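Local coordinates for protein PT26-6P (PDB 2WB7) that is of unknown function but is encoded by a mobile extrachromosomal element of a Thermococcus and joins immunoglobulin-like domains to a helical domain, at residues Pro274-Val277 and Thr281-Tyr284; Ile71-Pro76 and Thr88-Tyr93. All coordinates share one frame; numbering follows the deposited sequence.

Interaction 1 of 2, residues Pro274-Val277 and Thr281-Tyr284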
loop_
_atom_site.group_PDB
_atom_site.type_symbol
_atom_site.label_atom_id
_atom_site.label_comp_id
_atom_site.label_asym_id
_atom_site.label_seq_id
_atom_site.Cartn_x
_atom_site.Cartn_y
_atom_site.Cartn_z
ATOM N N PRO A 274 -7.863 16.592 -7.841
ATOM C CA PRO A 274 -8.690 15.545 -8.477
ATOM C C PRO A 274 -8.666 15.517 -10.033
ATOM O O PRO A 274 -9.321 14.665 -10.650
ATOM C CB PRO A 274 -10.108 15.859 -7.960
ATOM C CG PRO A 274 -9.998 17.217 -7.195
ATOM C CD PRO A 274 -8.646 17.778 -7.456
ATOM N N VAL A 275 -7.932 16.447 -10.648
ATOM C CA VAL A 275 -7.865 16.545 -12.106
ATOM C C VAL A 275 -6.428 16.477 -12.581
ATOM O O VAL A 275 -5.563 17.185 -12.060
ATOM C CB VAL A 275 -8.396 17.875 -12.597
ATOM C CG1 VAL A 275 -8.897 17.725 -13.981
ATOM C CG2 VAL A 275 -9.500 18.326 -11.725
ATOM N N HIS A 276 -6.181 15.638 -13.587
ATOM C CA HIS A 276 -4.835 15.420 -14.118
ATOM C C HIS A 276 -4.904 15.369 -15.626
ATOM O O HIS A 276 -5.369 14.392 -16.196
ATOM C CB HIS A 276 -4.276 14.105 -13.579
ATOM C CG HIS A 276 -4.285 14.025 -12.082
ATOM N ND1 HIS A 276 -3.246 14.494 -11.306
ATOM C CD2 HIS A 276 -5.213 13.550 -11.216
ATOM C CE1 HIS A 276 -3.527 14.297 -10.029
ATOM N NE2 HIS A 276 -4.715 13.725 -9.947
ATOM N N VAL A 277 -4.463 16.440 -16.273
ATOM C CA VAL A 277 -4.563 16.545 -17.725
ATOM C C VAL A 277 -3.213 16.925 -18.279
ATOM O O VAL A 277 -2.460 17.633 -17.619
ATOM C CB VAL A 277 -5.574 17.633 -18.148
ATOM C CG1 VAL A 277 -5.857 17.527 -19.627
ATOM C CG2 VAL A 277 -6.864 17.519 -17.344
ATOM N N THR A 281 -1.229 21.325 -14.462
ATOM C CA THR A 281 -0.499 21.128 -13.216
ATOM C C THR A 281 -1.395 20.508 -12.158
ATOM O O THR A 281 -2.558 20.873 -12.058
ATOM C CB THR A 281 -0.016 22.470 -12.641
ATOM O OG1 THR A 281 0.953 23.054 -13.517
ATOM C CG2 THR A 281 0.614 22.271 -11.275
ATOM N N ALA A 282 -0.840 19.598 -11.357
ATOM C CA ALA A 282 -1.546 18.985 -10.211
ATOM C C ALA A 282 -0.702 19.027 -8.920
ATOM O O ALA A 282 0.522 18.984 -8.971
ATOM C CB ALA A 282 -1.955 17.549 -10.544
HETATM N N MSE A 283 -1.356 19.129 -7.767
HETATM C CA MSE A 283 -0.669 19.121 -6.468
HETATM C C MSE A 283 -0.727 17.740 -5.816
HETATM O O MSE A 283 -1.781 17.091 -5.805
HETATM C CB MSE A 283 -1.356 20.076 -5.490
HETATM C CG MSE A 283 -1.662 21.479 -5.978
HETATM SE SE MSE A 283 -0.097 22.556 -5.872
HETATM C CE MSE A 283 0.705 21.880 -7.453
ATOM N N TYR A 284 0.378 17.307 -5.228
ATOM C CA TYR A 284 0.373 16.098 -4.411
ATOM C C TYR A 284 0.832 16.441 -3.023
ATOM O O TYR A 284 1.600 17.368 -2.836
ATOM C CB TYR A 284 1.307 15.026 -4.978
ATOM C CG TYR A 284 0.855 14.431 -6.300
ATOM C CD1 TYR A 284 0.292 13.163 -6.354
ATOM C CD2 TYR A 284 1.003 15.146 -7.496
ATOM C CE1 TYR A 284 -0.119 12.627 -7.551
ATOM C CE2 TYR A 284 0.591 14.615 -8.709
ATOM C CZ TYR A 284 0.028 13.368 -8.731
ATOM O OH TYR A 284 -0.375 12.838 -9.933
HETATM O O HOH W 1 -3.728 18.620 -14.134
#
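His276 and Tyr284 extend their rings toward one another from the loop and the strand, and the methyl group of Ala282 comes obliquely against the imidazole at ND1 and CE1 from the strand that also carries Tyr284. The His276 and Tyr284 ring centroids stand 5.8 Å apart with planes inclined at 41°, an oblique pairing. The meeting is led by the end of the phenol: Tyr284 OH lies 3.5 Å from His276 CE1. Ala282 CB approaches the neighbouring ring atom, His276 ND1, at 3.4 Å, so the methyl and the hydroxyl together border the ND1-CE1 side of the imidazole. In His276, CG is anti to the carbonyl carbon (chi1 -55°), which brings the ring nearer the strand than its CB alone would come. A third residue serves His276 ND1 and Tyr284 OH: Tyr344 OH is hydrogen-bonded to both and thereby links the two side chains. Replacing His276 by alanine would probably leave Tyr344 OH without one of its partners and open a gap beside Ala282 CB and the end of the Tyr284 ring. Further along, a water links the backbones: it donates to Val275 O at 3.1 Å, accepts from Val277 N at 3.1 Å, and makes a weak bond to Thr281 O. In the fold, residues 274-277 belong to the loop that turns from strand 266-272 into strand 281-290, within the second immunoglobulin-like domain. On its other side, strand 281-290 pairs antiparallel with strand 336-343, where Ala282 and Tyr284 make backbone hydrogen bonds to Ala342 and Leu340, while His276 bonds through its backbone to Leu384.

Interaction 2 of 2, residues Ile71-Pro76 and Thr88-Tyr93; sequences IRLEIP and TEVTAY
Two β-sheets of the first immunoglobulin-like domain face each other here, and Ile71 and Leu73 on strand 66-75 meet Ala92 and Val90 on strand 85-96 in the buried layer between them. Ile71 CD1 touches Ala92 CB at 3.9 Å, the end of a long side chain against a short one. With CG1 anti to the carbonyl carbon (chi1 -52°) and CD1 carried outward by an extended chi2 of 156°, the isoleucine spans to the alanine methyl. Leu73 and Val90 instead pass alongside one another, pointing opposite ways, and Leu73 CD1 lies 4.0 Å from Val90 CG2. The nearest CA atoms, those of Ile71 and Ala92, are 8.9 Å apart, a separation that belongs to packing between sheets as in a β-sandwich rather than to neighbouring strands of one sheet. Alternation along each strand turns these four residues inward, whereas Arg72 faces the other way and forms a salt bridge with Asp123. Leu124 on strand 120-129 touches both Ile71 and Val90, and Trp107 on strand 104-108 does the same from the opposing sheet. Further back on strand 85-96, Thr88 and Glu89 both face Lys170 in a classic β bulge.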
loop_
_atom_site.group_PDB
_atom_site.type_symbol
_atom_site.label_atom_id
_atom_site.label_comp_id
_atom_site.label_asym_id
_atom_site.label_seq_id
_atom_site.Cartn_x
_atom_site.Cartn_y
_atom_site.Cartn_z
ATOM N N ILE A 71 10.213 -14.911 21.542
ATOM C CA ILE A 71 10.665 -16.242 21.932
ATOM C C ILE A 71 10.400 -16.469 23.422
ATOM O O ILE A 71 10.873 -15.719 24.267
ATOM C CB ILE A 71 12.164 -16.404 21.686
ATOM C CG1 ILE A 71 12.505 -16.019 20.245
ATOM C CG2 ILE A 71 12.594 -17.826 21.999
ATOM C CD1 ILE A 71 13.968 -15.581 20.060
ATOM N N ARG A 72 9.644 -17.509 23.737
ATOM C CA ARG A 72 9.340 -17.797 25.121
ATOM C C ARG A 72 10.009 -19.087 25.615
ATOM O O ARG A 72 9.756 -20.175 25.088
ATOM C CB ARG A 72 7.835 -17.868 25.309
ATOM C CG ARG A 72 7.410 -18.249 26.690
ATOM C CD ARG A 72 5.962 -18.640 26.658
ATOM N NE ARG A 72 5.279 -18.258 27.884
ATOM C CZ ARG A 72 4.830 -17.031 28.131
ATOM N NH1 ARG A 72 4.998 -16.067 27.223
ATOM N NH2 ARG A 72 4.212 -16.774 29.285
ATOM N N LEU A 73 10.852 -18.954 26.636
ATOM C CA LEU A 73 11.566 -20.084 27.219
ATOM C C LEU A 73 10.965 -20.497 28.568
ATOM O O LEU A 73 10.948 -19.701 29.500
ATOM C CB LEU A 73 13.027 -19.700 27.432
ATOM C CG LEU A 73 13.773 -19.063 26.257
ATOM C CD1 LEU A 73 15.235 -18.865 26.611
ATOM C CD2 LEU A 73 13.638 -19.937 25.040
ATOM N N GLU A 74 10.475 -21.729 28.675
ATOM C CA GLU A 74 10.019 -22.255 29.966
ATOM C C GLU A 74 11.068 -23.126 30.635
ATOM O O GLU A 74 11.492 -24.134 30.081
ATOM C CB GLU A 74 8.752 -23.091 29.810
ATOM C CG GLU A 74 7.744 -22.518 28.842
ATOM C CD GLU A 74 6.869 -23.609 28.211
ATOM O OE1 GLU A 74 6.262 -23.343 27.137
ATOM O OE2 GLU A 74 6.818 -24.740 28.773
ATOM N N ILE A 75 11.483 -22.736 31.832
ATOM C CA ILE A 75 12.240 -23.636 32.685
ATOM C C ILE A 75 11.257 -24.462 33.527
ATOM O O ILE A 75 10.619 -23.930 34.430
ATOM C CB ILE A 75 13.197 -22.871 33.606
ATOM C CG1 ILE A 75 13.764 -21.630 32.901
ATOM C CG2 ILE A 75 14.293 -23.783 34.106
ATOM C CD1 ILE A 75 14.542 -21.912 31.663
ATOM N N PRO A 76 11.125 -25.765 33.219
ATOM C CA PRO A 76 10.203 -26.582 34.002
ATOM C C PRO A 76 10.741 -26.793 35.410
ATOM O O PRO A 76 11.954 -26.787 35.611
ATOM C CB PRO A 76 10.167 -27.914 33.252
ATOM C CG PRO A 76 11.334 -27.911 32.317
ATOM C CD PRO A 76 11.974 -26.566 32.322
ATOM N N THR A 88 23.259 -19.742 28.665
ATOM C CA THR A 88 24.518 -19.053 28.389
ATOM C C THR A 88 24.468 -18.235 27.118
ATOM O O THR A 88 25.206 -17.246 26.964
ATOM C CB THR A 88 25.679 -20.029 28.255
ATOM O OG1 THR A 88 25.555 -21.041 29.258
ATOM C CG2 THR A 88 27.003 -19.287 28.442
ATOM N N GLU A 89 23.601 -18.653 26.205
ATOM C CA GLU A 89 23.516 -17.992 24.926
ATOM C C GLU A 89 22.302 -18.452 24.158
ATOM O O GLU A 89 22.145 -19.636 23.884
ATOM C CB GLU A 89 24.771 -18.291 24.108
ATOM C CG GLU A 89 24.712 -17.764 22.695
ATOM C CD GLU A 89 25.603 -18.545 21.750
ATOM O OE1 GLU A 89 25.199 -19.660 21.347
ATOM O OE2 GLU A 89 26.699 -18.041 21.405
ATOM N N VAL A 90 21.433 -17.505 23.817
ATOM C CA VAL A 90 20.355 -17.782 22.882
ATOM C C VAL A 90 20.632 -17.056 21.574
ATOM O O VAL A 90 21.096 -15.908 21.551
ATOM C CB VAL A 90 18.980 -17.382 23.432
ATOM C CG1 VAL A 90 17.882 -17.714 22.415
ATOM C CG2 VAL A 90 18.718 -18.076 24.761
ATOM N N THR A 91 20.361 -17.753 20.483
ATOM C CA THR A 91 20.641 -17.255 19.159
ATOM C C THR A 91 19.438 -17.505 18.266
ATOM O O THR A 91 18.966 -18.635 18.158
ATOM C CB THR A 91 21.873 -17.966 18.572
ATOM O OG1 THR A 91 23.056 -17.418 19.156
ATOM C CG2 THR A 91 21.934 -17.812 17.063
ATOM N N ALA A 92 18.935 -16.448 17.636
ATOM C CA ALA A 92 17.873 -16.604 16.646
ATOM C C ALA A 92 18.208 -15.925 15.310
ATOM O O ALA A 92 18.940 -14.928 15.248
ATOM C CB ALA A 92 16.541 -16.111 17.196
ATOM N N TYR A 93 17.665 -16.489 14.240
ATOM C CA TYR A 93 17.886 -15.958 12.910
ATOM C C TYR A 93 16.875 -16.518 11.918
ATOM O O TYR A 93 16.139 -17.471 12.217
ATOM C CB TYR A 93 19.310 -16.254 12.435
ATOM C CG TYR A 93 19.684 -17.715 12.494
ATOM C CD1 TYR A 93 20.486 -18.208 13.519
ATOM C CD2 TYR A 93 19.233 -18.604 11.528
ATOM C CE1 TYR A 93 20.824 -19.547 13.575
ATOM C CE2 TYR A 93 19.565 -19.935 11.574
ATOM C CZ TYR A 93 20.361 -20.405 12.593
ATOM O OH TYR A 93 20.688 -21.742 12.626
#

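Overall arrangement
Interactions 1 and 2 lie in separate immunoglobulin-like domains of one elongated chain, on opposite sides of its centre. Their centres are 55 Å apart, and the nearest atoms about 39 Å apart, so neither touches the other. Along the sequence they follow in series, residues 71-76 and 88-93 coming first. Interaction 2 is the more peripheral, 35 Å from the centre of the chain against 21 Å for interaction 1. They also differ in kind: interaction 2 packs aliphatic side chains between two sheets, whereas interaction 1 sets a connecting loop against the strand that follows it, with polar groups and a water taking part.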